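Local coordinates for anopheles Plasmodium-responsive Leucine-rich repeat protein 1B (Anopheles gambiae, PDB 4XGO) that is a leucine-rich repeat protein of the malaria mosquito, probably acting in the response to Plasmodium through its interaction with the partner protein LRIM1, at residues 145-150 with 164-169. Numbering follows the deposited sequence.
Sequences VNVSYN and LDASHN. With NAG (2-acetamido-2-deoxy-beta-D-glucopyranose), chain C; NAG (2-acetamido-2-deoxy-beta-D-glucopyranose), chain B.
Two side-chain amides grip Val147 O: Asn150 ND2 from its own turn and Asn169 ND2 from the next, the latter at 3.0 Å. Both approach from above the carbonyl plane, yet each N-H points nearly straight at the oxygen (177° and 169°). Asn169 ND2 also donates to Ala166 O, and its OD1 accepts from Leu152 N. In this leucine-rich repeat solenoid each such Asn ties its own turn to the preceding one. Asn146 and Asp165 form equivalent Asx turns, OD1 taking the N and OG of the serine two residues on (Ser167 OG to Asp165 OD1, 2.7 Å). Asn146 ND2 carries the glycan, whose first sugar returns N2 to Asp165 OD2 at 2.8 Å. The Tyr149 and His168 rings form an offset stack, centroids 4.0 Å apart and planes at 9°; the second sugar's acetamido methyl C8 sits over the rim of the opposite tyrosine face. On the strand face opposite the Asn146 and Asp165 side chains, Val145 CG1 meets Leu164 CD1 at 3.6 Å. Bonds from Asp165 N to Val145 O (2.9 Å) and Val147 N to Asp165 O (2.8 Å) pair strands 144-146 and 163-165 in parallel, between strands 123-125 and 184-186; His189 continues the ring stack beyond His168.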
# COMPACT_ATOMS: atom_id res chain seq x y z
N VAL A 145 7.23 -10.29 19.11
CA VAL A 145 7.39 -10.84 17.79
C VAL A 145 6.13 -10.60 16.94
O VAL A 145 5.01 -10.79 17.40
CB VAL A 145 7.63 -12.36 17.86
CG1 VAL A 145 7.71 -12.91 16.46
CG2 VAL A 145 8.92 -12.66 18.63
N ASN A 146 6.32 -10.20 15.68
CA ASN A 146 5.22 -10.03 14.77
C ASN A 146 5.55 -10.72 13.47
O ASN A 146 6.49 -10.30 12.76
CB ASN A 146 4.94 -8.53 14.57
CG ASN A 146 3.63 -8.26 13.88
OD1 ASN A 146 3.07 -9.11 13.16
ND2 ASN A 146 3.11 -7.04 14.12
N VAL A 147 4.80 -11.78 13.16
CA VAL A 147 4.92 -12.49 11.90
C VAL A 147 3.57 -12.51 11.15
O VAL A 147 3.33 -13.41 10.35
CB VAL A 147 5.48 -13.93 12.06
CG1 VAL A 147 6.92 -13.90 12.56
CG2 VAL A 147 4.61 -14.79 12.99
N SER A 148 2.75 -11.49 11.38
CA SER A 148 1.43 -11.43 10.75
C SER A 148 1.56 -11.24 9.24
O SER A 148 2.56 -10.76 8.77
CB SER A 148 0.57 -10.31 11.36
OG SER A 148 1.09 -9.01 11.07
N TYR A 149 0.53 -11.66 8.50
CA TYR A 149 0.48 -11.52 7.05
C TYR A 149 1.64 -12.25 6.36
O TYR A 149 2.43 -11.67 5.63
CB TYR A 149 0.38 -10.05 6.63
CG TYR A 149 -0.90 -9.38 7.09
CD1 TYR A 149 -2.04 -9.41 6.29
CD2 TYR A 149 -0.97 -8.72 8.31
CE1 TYR A 149 -3.21 -8.79 6.69
CE2 TYR A 149 -2.14 -8.08 8.71
CZ TYR A 149 -3.25 -8.14 7.88
OH TYR A 149 -4.43 -7.52 8.25
N ASN A 150 1.69 -13.55 6.59
CA ASN A 150 2.64 -14.43 5.94
C ASN A 150 1.90 -15.70 5.50
O ASN A 150 0.64 -15.69 5.40
CB ASN A 150 3.81 -14.67 6.88
CG ASN A 150 4.82 -13.54 6.81
OD1 ASN A 150 5.44 -13.33 5.77
ND2 ASN A 150 4.98 -12.82 7.90
N LEU A 164 3.00 -11.91 20.96
CA LEU A 164 3.21 -12.53 19.67
C LEU A 164 2.01 -12.34 18.77
O LEU A 164 0.90 -12.70 19.15
CB LEU A 164 3.52 -14.01 19.85
CG LEU A 164 3.65 -14.87 18.59
CD1 LEU A 164 4.65 -14.33 17.60
CD2 LEU A 164 4.08 -16.27 19.00
N ASP A 165 2.23 -11.75 17.60
CA ASP A 165 1.19 -11.58 16.60
C ASP A 165 1.54 -12.47 15.41
O ASP A 165 2.54 -12.25 14.73
CB ASP A 165 1.02 -10.11 16.21
CG ASP A 165 -0.17 -9.86 15.27
OD1 ASP A 165 -0.70 -10.82 14.65
OD2 ASP A 165 -0.58 -8.67 15.14
N ALA A 166 0.72 -13.50 15.20
CA ALA A 166 0.83 -14.38 14.02
C ALA A 166 -0.48 -14.45 13.22
O ALA A 166 -0.76 -15.43 12.52
CB ALA A 166 1.34 -15.76 14.40
N SER A 167 -1.23 -13.35 13.26
CA SER A 167 -2.52 -13.24 12.59
C SER A 167 -2.31 -13.25 11.09
O SER A 167 -1.20 -12.97 10.61
CB SER A 167 -3.27 -11.98 13.03
OG SER A 167 -2.61 -10.77 12.69
N HIS A 168 -3.35 -13.63 10.36
CA HIS A 168 -3.30 -13.61 8.91
C HIS A 168 -2.17 -14.51 8.36
O HIS A 168 -1.32 -14.08 7.59
CB HIS A 168 -3.20 -12.19 8.39
CG HIS A 168 -4.35 -11.32 8.80
ND1 HIS A 168 -5.49 -11.21 8.04
CD2 HIS A 168 -4.53 -10.52 9.87
CE1 HIS A 168 -6.33 -10.37 8.62
NE2 HIS A 168 -5.77 -9.93 9.73
N ASN A 169 -2.19 -15.76 8.79
CA ASN A 169 -1.33 -16.80 8.21
C ASN A 169 -2.25 -17.97 7.83
O ASN A 169 -3.45 -17.74 7.66
CB ASN A 169 -0.25 -17.20 9.21
CG ASN A 169 0.97 -16.29 9.13
OD1 ASN A 169 1.83 -16.46 8.26
ND2 ASN A 169 1.02 -15.31 10.03
C1 NAG C . 1.86 -6.60 13.54
C2 NAG C . 1.17 -5.58 14.43
C3 NAG C . -0.09 -5.04 13.74
C4 NAG C . 0.25 -4.48 12.36
C5 NAG C . 1.10 -5.50 11.60
C6 NAG C . 1.60 -4.87 10.29
C7 NAG C . 0.77 -5.65 16.84
C8 NAG C . 0.21 -6.39 18.01
N2 NAG C . 0.71 -6.21 15.64
O3 NAG C . -0.74 -4.07 14.54
O4 NAG C . -0.95 -4.33 11.60
O5 NAG C . 2.22 -5.94 12.35
O6 NAG C . 0.84 -5.50 9.28
O7 NAG C . 1.29 -4.55 17.01
C1 NAG B . -1.33 -2.96 11.38
C2 NAG B . -2.27 -2.90 10.19
C3 NAG B . -2.69 -1.45 9.94
C4 NAG B . -3.04 -0.68 11.22
C5 NAG B . -2.16 -1.04 12.42
C6 NAG B . -2.80 -0.56 13.72
C7 NAG B . -2.08 -4.31 8.17
C8 NAG B . -1.21 -4.75 7.02
N2 NAG B . -1.57 -3.42 9.02
O3 NAG B . -3.80 -1.45 9.07
O4 NAG B . -2.92 0.71 10.96
O5 NAG B . -1.99 -2.44 12.51
O6 NAG B . -1.85 -0.63 14.77
O7 NAG B . -3.20 -4.79 8.28